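Local atomic coordinates of short chain dehydrogenase (Salmonella typhi, PDB entry 3G1T), a protein that probably catalyses NAD(P)-dependent oxidation or reduction of a substrate not yet known, as a member of the short-chain dehydrogenase/reductase family. Residues R15-T20 against L32-Y37; L149-S154 against Q179-E184; N193-G198 against L228-D233. All coordinates share one frame; numbering follows the deposited sequence.

Contact 1: R15-T20 against L32-Y37; sequences RIILVT and LTYARY
In the first beta-alpha unit of the Rossmann fold, Ile17 and Val19 on strand 16-19 meet the ring of Tyr34 on helix 25-36. The case illustrates a general feature of layered alpha/beta proteins: alternate residues of a sheet strand face the covering helix, and one large helical side chain can bridge two of them. The closest CA atoms, those of Ile17 and Tyr34, are 8.0 Å apart, and the two side chains fill that distance between them. Tyr34 CB points toward the strand; with CG beside the backbone N (chi1 -64°) the ring then turns to lie across the strand, its CD2-CE2 side toward it. Both methyls touch the ring's outline at this CD2-CE2 bond. Val19 CG2 comes in at the ring edge, close to its plane, 3.8 Å from Tyr34 CD2 and 4.0 Å from Tyr34 CE2. Ile17 CG2 lies 3.9 Å from Tyr34 CD2 but approaches at a slant; its side chain crosses the tyrosine at about a right angle. That methyl is the branch anti to the backbone N of Ile17. Between these two residues Leu18 points away from the helix and packs on Ile42 and Leu44 of the neighbouring strand 40-45, which closes this beta-alpha-beta crossover. In short-chain dehydrogenases the turn between such a first strand and helix is the glycine-rich loop that binds the dinucleotide cofactor, a role consistent with the topology here. No hydrogen bond links the two segments, and the tie between them is dispersive. Tyr34 OH is hydrogen-bonded to the backbone O of Tyr227, while Met231 of helix 224-231 packs against the same side chain.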
# COMPACT_ATOMS: atom_id res chain seq x y z
N ARG A 15 -4.55 19.56 -25.37
CA ARG A 15 -3.93 19.10 -24.10
C ARG A 15 -3.29 17.75 -24.35
O ARG A 15 -3.89 16.89 -25.01
CB ARG A 15 -4.93 19.08 -22.96
CG ARG A 15 -5.49 20.47 -22.80
CD ARG A 15 -6.11 20.61 -21.49
NE ARG A 15 -5.24 20.70 -20.34
CZ ARG A 15 -4.52 21.79 -20.00
NH1 ARG A 15 -4.39 22.88 -20.76
NH2 ARG A 15 -3.84 21.77 -18.86
N ILE A 16 -2.09 17.59 -23.85
CA ILE A 16 -1.26 16.39 -24.22
C ILE A 16 -1.42 15.39 -23.05
O ILE A 16 -0.99 15.70 -21.92
CB ILE A 16 0.23 16.76 -24.35
CG1 ILE A 16 0.37 17.93 -25.37
CG2 ILE A 16 1.04 15.52 -24.80
CD1 ILE A 16 1.68 18.64 -25.37
N ILE A 17 -2.03 14.21 -23.27
CA ILE A 17 -2.37 13.36 -22.12
C ILE A 17 -1.89 11.97 -22.40
O ILE A 17 -2.22 11.41 -23.45
CB ILE A 17 -3.86 13.33 -21.92
CG1 ILE A 17 -4.38 14.80 -21.86
CG2 ILE A 17 -4.31 12.40 -20.71
CD1 ILE A 17 -5.87 14.82 -21.62
N LEU A 18 -1.11 11.47 -21.46
CA LEU A 18 -0.58 10.13 -21.50
C LEU A 18 -1.61 9.15 -20.84
O LEU A 18 -2.10 9.38 -19.71
CB LEU A 18 0.78 10.06 -20.76
CG LEU A 18 1.26 8.59 -20.67
CD1 LEU A 18 1.63 7.89 -22.04
CD2 LEU A 18 2.26 8.24 -19.64
N VAL A 19 -1.96 8.05 -21.53
CA VAL A 19 -2.98 7.12 -20.98
C VAL A 19 -2.37 5.73 -20.90
O VAL A 19 -1.98 5.20 -21.94
CB VAL A 19 -4.26 7.08 -21.92
CG1 VAL A 19 -5.22 5.99 -21.48
CG2 VAL A 19 -4.99 8.45 -21.97
N THR A 20 -2.21 5.19 -19.69
CA THR A 20 -1.60 3.86 -19.53
C THR A 20 -2.72 2.78 -19.59
O THR A 20 -3.89 3.09 -19.51
CB THR A 20 -0.72 3.66 -18.27
OG1 THR A 20 -1.53 3.53 -17.09
CG2 THR A 20 0.37 4.78 -18.13
N LEU A 32 -9.58 7.01 -26.65
CA LEU A 32 -10.58 7.43 -27.65
C LEU A 32 -11.36 8.67 -27.30
O LEU A 32 -11.49 9.57 -28.15
CB LEU A 32 -11.61 6.31 -27.83
CG LEU A 32 -11.04 5.12 -28.62
CD1 LEU A 32 -12.17 4.05 -28.54
CD2 LEU A 32 -10.71 5.42 -30.08
N THR A 33 -11.92 8.69 -26.07
CA THR A 33 -12.76 9.79 -25.58
C THR A 33 -11.92 11.07 -25.45
O THR A 33 -12.32 12.15 -25.89
CB THR A 33 -13.37 9.49 -24.17
OG1 THR A 33 -14.05 8.24 -24.15
CG2 THR A 33 -14.38 10.53 -23.82
N TYR A 34 -10.75 10.95 -24.84
CA TYR A 34 -9.86 12.18 -24.78
C TYR A 34 -9.51 12.75 -26.16
O TYR A 34 -9.60 13.97 -26.35
CB TYR A 34 -8.61 11.91 -23.95
CG TYR A 34 -8.82 11.62 -22.50
CD1 TYR A 34 -9.99 12.03 -21.83
CD2 TYR A 34 -7.82 10.97 -21.78
CE1 TYR A 34 -10.17 11.76 -20.46
CE2 TYR A 34 -7.96 10.70 -20.41
CZ TYR A 34 -9.09 11.11 -19.75
OH TYR A 34 -9.16 10.88 -18.38
N ALA A 35 -9.17 11.88 -27.13
CA ALA A 35 -8.94 12.31 -28.54
C ALA A 35 -10.21 12.98 -29.13
O ALA A 35 -10.12 14.03 -29.80
CB ALA A 35 -8.44 11.15 -29.35
N ARG A 36 -11.38 12.41 -28.87
CA ARG A 36 -12.63 13.00 -29.35
C ARG A 36 -12.98 14.38 -28.77
O ARG A 36 -13.66 15.20 -29.46
CB ARG A 36 -13.78 12.03 -29.13
CG ARG A 36 -13.74 10.80 -30.07
CD ARG A 36 -14.64 9.65 -29.54
NE ARG A 36 -14.51 8.45 -30.40
CZ ARG A 36 -14.77 7.19 -30.01
NH1 ARG A 36 -15.14 6.95 -28.76
NH2 ARG A 36 -14.61 6.17 -30.86
N TYR A 37 -12.48 14.67 -27.56
CA TYR A 37 -12.60 16.02 -26.98
C TYR A 37 -11.36 16.87 -27.26
O TYR A 37 -11.13 17.80 -26.52
CB TYR A 37 -12.92 15.99 -25.46
CG TYR A 37 -14.39 15.65 -25.23
CD1 TYR A 37 -15.31 16.64 -24.96
CD2 TYR A 37 -14.84 14.33 -25.41
CE1 TYR A 37 -16.70 16.35 -24.79
CE2 TYR A 37 -16.21 14.00 -25.25
CZ TYR A 37 -17.13 15.02 -24.95
OH TYR A 37 -18.48 14.70 -24.78

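Contact 2: L149-S154 against Q179-E184; sequences LVFTSS and QVLADE
Leu181 on helix 165-185 touches strand 147-152 through one methyl, CD1, which serves two strand residues at once. Leu181 CD1 lies 3.4 Å from Phe151 CZ and 3.6 Å from Phe151 CE2, close to the plane of the ring, so the methyl abuts the aromatic edge and does not cover a face. The second partner is Leu149, whose CD2 stands 4.2 Å from Leu181 CD1. Both strand side chains cross that of Leu181 at about a right angle. Leu149 and Phe151, two residues apart, point to the same side of the sheet, but their first torsions differ: CG of Leu149 is anti to its backbone N (chi1 169°), whereas CG of Phe151 sits beside it (chi1 -64°).

In the next shell, Val192 of strand 190-196 packs on all three residues, and His100 meets the phenylalanine with ring planes at about 20°. Thr134 of helix 116-142 touches both Leu149 and Phe151. Past the strand's end lies the family's Tyr-x-x-x-Lys signature on helix 165-185: Ser154 packs on Tyr167, and Thr152 O accepts a hydrogen bond from Lys171. The helix also meets the second subunit: Leu181 packs on Met111 of that subunit, and the Glu184 carboxylate accepts from the backbone N atoms of its Met111 and Asn163.

Helix and strand belong to the beta-alpha-beta unit completed by strand 190-196. Since no hydrogen bond crosses between the two segments, their match depends on the shape of apolar groups; hydrogen bonds are made instead to neighbouring strands, to Lys171 and to the second subunit.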
# COMPACT_ATOMS: atom_id res chain seq x y z
N LEU A 149 -2.93 14.58 -12.78
CA LEU A 149 -2.35 13.20 -12.63
C LEU A 149 -3.48 12.40 -11.91
O LEU A 149 -4.05 12.82 -10.87
CB LEU A 149 -1.11 13.30 -11.74
CG LEU A 149 -0.48 11.98 -11.22
CD1 LEU A 149 0.01 11.19 -12.43
CD2 LEU A 149 0.69 12.32 -10.36
N VAL A 150 -3.87 11.29 -12.53
CA VAL A 150 -5.00 10.55 -12.05
C VAL A 150 -4.54 9.11 -11.84
O VAL A 150 -3.91 8.53 -12.75
CB VAL A 150 -6.18 10.58 -13.08
CG1 VAL A 150 -7.33 9.61 -12.56
CG2 VAL A 150 -6.70 12.09 -13.19
N PHE A 151 -4.85 8.56 -10.67
CA PHE A 151 -4.62 7.12 -10.39
C PHE A 151 -5.93 6.36 -10.40
O PHE A 151 -6.98 6.92 -10.17
CB PHE A 151 -3.92 6.92 -9.04
CG PHE A 151 -2.53 7.52 -8.96
CD1 PHE A 151 -1.40 6.82 -9.40
CD2 PHE A 151 -2.37 8.85 -8.47
CE1 PHE A 151 -0.06 7.36 -9.30
CE2 PHE A 151 -1.05 9.40 -8.39
CZ PHE A 151 0.07 8.72 -8.79
N THR A 152 -5.83 5.04 -10.66
CA THR A 152 -7.03 4.15 -10.58
C THR A 152 -7.08 3.48 -9.22
O THR A 152 -6.13 2.84 -8.78
CB THR A 152 -6.95 3.12 -11.72
OG1 THR A 152 -6.90 3.80 -12.97
CG2 THR A 152 -8.25 2.23 -11.64
N SER A 153 -8.19 3.70 -8.54
CA SER A 153 -8.48 3.05 -7.24
C SER A 153 -9.63 2.02 -7.38
O SER A 153 -9.94 1.51 -8.51
CB SER A 153 -8.81 4.10 -6.16
OG SER A 153 -8.72 3.46 -4.87
N SER A 154 -10.17 1.65 -6.24
CA SER A 154 -11.25 0.60 -6.17
C SER A 154 -12.01 0.81 -4.87
O SER A 154 -11.48 1.48 -3.96
CB SER A 154 -10.66 -0.84 -6.27
OG SER A 154 -11.73 -1.69 -5.93
N GLN A 179 -2.29 10.77 -2.12
CA GLN A 179 -2.39 11.84 -1.05
C GLN A 179 -1.06 12.51 -0.80
O GLN A 179 -1.08 13.74 -0.68
CB GLN A 179 -2.90 11.30 0.28
CG GLN A 179 -4.37 10.86 0.14
CD GLN A 179 -4.97 10.45 1.46
OE1 GLN A 179 -4.47 10.81 2.53
NE2 GLN A 179 -6.07 9.69 1.39
N VAL A 180 0.04 11.76 -0.82
CA VAL A 180 1.43 12.37 -0.66
C VAL A 180 1.67 13.36 -1.81
O VAL A 180 2.08 14.53 -1.57
CB VAL A 180 2.52 11.33 -0.56
CG1 VAL A 180 3.97 11.98 -0.54
CG2 VAL A 180 2.31 10.57 0.76
N LEU A 181 1.48 12.88 -3.06
CA LEU A 181 1.70 13.70 -4.24
C LEU A 181 0.81 14.96 -4.24
O LEU A 181 1.29 16.09 -4.49
CB LEU A 181 1.34 12.86 -5.53
CG LEU A 181 2.41 11.87 -5.83
CD1 LEU A 181 1.85 10.71 -6.70
CD2 LEU A 181 3.62 12.48 -6.59
N ALA A 182 -0.47 14.76 -3.89
CA ALA A 182 -1.41 15.87 -3.93
C ALA A 182 -0.93 16.90 -2.92
O ALA A 182 -0.97 18.11 -3.23
CB ALA A 182 -2.79 15.36 -3.50
N ASP A 183 -0.55 16.44 -1.70
CA ASP A 183 -0.00 17.44 -0.67
C ASP A 183 1.24 18.13 -1.15
O ASP A 183 1.37 19.36 -0.98
CB ASP A 183 0.29 16.73 0.63
CG ASP A 183 0.40 17.72 1.85
OD1 ASP A 183 -0.44 18.66 1.98
OD2 ASP A 183 1.21 17.48 2.72
N GLU A 184 2.11 17.46 -1.85
CA GLU A 184 3.34 18.11 -2.31
C GLU A 184 3.15 19.16 -3.38
O GLU A 184 4.05 20.02 -3.54
CB GLU A 184 4.34 17.09 -2.84
CG GLU A 184 4.80 16.14 -1.63
CD GLU A 184 5.88 15.13 -2.02
OE1 GLU A 184 6.31 15.00 -3.19
OE2 GLU A 184 6.37 14.39 -1.12

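Contact 3: N193-G198 against L228-D233; sequences NCINPG and LWLMGD. With MG (magnesium ion), chain B.
Ile195 and Asn193 of strand 190-196 receive Leu230 from helix 224-231, one of the helices flanking the parallel Rossmann sheet. The example sets a compact apolar centre against a polar, hydrated margin within twelve residues. At the centre, Leu230 divides its two methyls between strand residues. Its CD1 lies against the isoleucine, 3.4 Å from Ile195 CG1 and 3.5 Å from Ile195 CD1, with the two side chains sliding past each other in opposite directions. The closeness of that pair is doubtful, because Leu230 occupies two conformations and the distances belong to one of them. The other methyl, CD2, stands 4.0 Å from Asn193 ND2, a van der Waals approach of an apolar group to an amide. CG of Leu230 is anti to its own carbonyl carbon (chi1 -76°), which carries both methyls over to the strand.

The amide of Asn193 is held by the chain leading into strand 242-244: OD1 accepts from Met241 N, and ND2 donates to Lys238 O. Thus a buried polar group is satisfied without help from the helix. Phe243 of strand 242-244 packs on both Asn193 and Leu230.

Away from this centre the segments diverge. Past the strand, Asn196 forms an Asx turn, its OD1 accepting from Gly198 N at 3.0 Å with the donor well above the carbonyl plane. The Asn-Pro-Gly sequence there is of the kind that adjoins the cofactor site in related dehydrogenases. Past the helix, Gly232 leads to Asp233, where the contact gives way to water and metal. Asp233 OD2 binds a magnesium ion at 2.0 Å, while Asp233 OD1 accepts a hydrogen bond from a metal-bound water 2.7 Å away.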
# COMPACT_ATOMS: atom_id res chain seq x y z
N ASN A 193 -5.31 13.08 -8.20
CA ASN A 193 -6.56 12.56 -7.61
C ASN A 193 -6.72 11.11 -8.01
O ASN A 193 -5.94 10.67 -8.83
CB ASN A 193 -7.75 13.29 -8.20
CG ASN A 193 -7.83 14.72 -7.74
OD1 ASN A 193 -8.21 14.98 -6.59
ND2 ASN A 193 -7.47 15.67 -8.63
N CYS A 194 -7.61 10.40 -7.33
CA CYS A 194 -7.95 9.03 -7.81
C CYS A 194 -9.34 8.89 -8.40
O CYS A 194 -10.27 9.64 -8.00
CB CYS A 194 -7.90 8.07 -6.62
SG CYS A 194 -6.19 7.59 -6.14
N ILE A 195 -9.50 7.92 -9.30
CA ILE A 195 -10.85 7.48 -9.79
C ILE A 195 -11.09 5.99 -9.48
O ILE A 195 -10.21 5.13 -9.76
CB ILE A 195 -10.99 7.70 -11.33
CG1 ILE A 195 -11.06 9.17 -11.66
CG2 ILE A 195 -12.33 6.99 -11.89
CD1 ILE A 195 -11.54 9.49 -13.09
N ASN A 196 -12.25 5.72 -8.87
CA ASN A 196 -12.77 4.33 -8.68
C ASN A 196 -13.81 4.07 -9.77
O ASN A 196 -14.93 4.60 -9.67
CB ASN A 196 -13.40 4.19 -7.30
CG ASN A 196 -14.19 2.87 -7.16
OD1 ASN A 196 -13.91 1.90 -7.86
ND2 ASN A 196 -15.25 2.87 -6.31
N PRO A 197 -13.49 3.25 -10.80
CA PRO A 197 -14.49 3.14 -11.86
C PRO A 197 -15.78 2.48 -11.37
O PRO A 197 -16.80 2.66 -12.02
CB PRO A 197 -13.82 2.28 -12.95
CG PRO A 197 -12.69 1.64 -12.34
CD PRO A 197 -12.31 2.42 -11.07
N GLY A 198 -15.74 1.75 -10.25
CA GLY A 198 -16.94 0.96 -9.81
C GLY A 198 -17.02 -0.25 -10.74
O GLY A 198 -16.18 -0.43 -11.66
N LEU A 228 -13.32 12.62 -18.20
CA LEU A 228 -13.23 13.90 -18.90
C LEU A 228 -13.13 15.06 -17.88
O LEU A 228 -12.24 15.94 -18.05
CB LEU A 228 -14.54 14.17 -19.72
CG LEU A 228 -14.42 13.43 -21.04
CD1 LEU A 228 -15.87 13.26 -21.65
CD2 LEU A 228 -13.35 14.16 -22.00
N TRP A 229 -14.00 15.06 -16.85
CA TRP A 229 -14.02 16.18 -15.86
C TRP A 229 -12.64 16.35 -15.19
O TRP A 229 -12.12 17.48 -15.10
CB TRP A 229 -15.08 15.87 -14.84
CG TRP A 229 -15.19 16.97 -13.82
CD1 TRP A 229 -15.77 18.22 -13.99
CD2 TRP A 229 -14.75 16.91 -12.48
NE1 TRP A 229 -15.70 18.94 -12.80
CE2 TRP A 229 -15.04 18.17 -11.87
CE3 TRP A 229 -14.12 15.91 -11.72
CZ2 TRP A 229 -14.77 18.44 -10.52
CZ3 TRP A 229 -13.81 16.18 -10.39
CH2 TRP A 229 -14.13 17.45 -9.81
N LEU A 230 -12.01 15.25 -14.78
CA LEU A 230 -10.67 15.40 -14.14
C LEU A 230 -9.55 15.88 -15.03
O LEU A 230 -8.56 16.38 -14.52
CB LEU A 230 -10.22 14.11 -13.42
CG LEU A 230 -10.92 13.86 -12.08
CD1 LEU A 230 -10.51 12.49 -11.56
CD2 LEU A 230 -10.59 14.90 -10.97
N MET A 231 -9.67 15.75 -16.38
CA MET A 231 -8.57 16.24 -17.24
C MET A 231 -8.78 17.71 -17.69
O MET A 231 -7.83 18.38 -18.07
CB MET A 231 -8.43 15.34 -18.49
CG MET A 231 -7.70 13.97 -18.20
SD MET A 231 -6.03 14.11 -17.43
CE MET A 231 -5.74 12.44 -16.87
N GLY A 232 -10.04 18.16 -17.62
CA GLY A 232 -10.51 19.53 -18.05
C GLY A 232 -10.41 20.55 -16.95
O GLY A 232 -10.32 20.26 -15.72
N ASP A 233 -10.53 21.81 -17.37
CA ASP A 233 -10.28 22.86 -16.39
C ASP A 233 -11.39 22.95 -15.33
O ASP A 233 -11.16 23.66 -14.33
CB ASP A 233 -10.23 24.22 -17.12
CG ASP A 233 -8.93 24.43 -17.85
OD1 ASP A 233 -7.96 23.70 -17.63
OD2 ASP A 233 -8.90 25.38 -18.69
MG MG B . -7.67 25.83 -20.27
O HOH W 1 -6.11 25.17 -18.96
O HOH W 2 -7.93 24.08 -21.18

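How the contacts relate
All three contacts are buried, each pairing alternate residues of one parallel sheet with a single helical side chain. In contacts 1 and 2 methyls meet an aromatic ring at its edge or at a slant; contact 3 is aliphatic and includes a buried amide. Contacts 1 and 3 touch, because helices 25-36 and 224-231 pack together: Thr33 CG2 lies 3.8 Å from Leu228 CD1. Contact 2 joins contact 3 through the sheet, where strands 147-152 and 190-196 are neighbours and Phe151 O and Ile195 N, 2.8 Å apart, probably hydrogen-bond. Contacts 1 and 3 touch no other chain; only the helix of contact 2 also meets the second subunit. Beyond contact 3, Asp233 binds a magnesium ion.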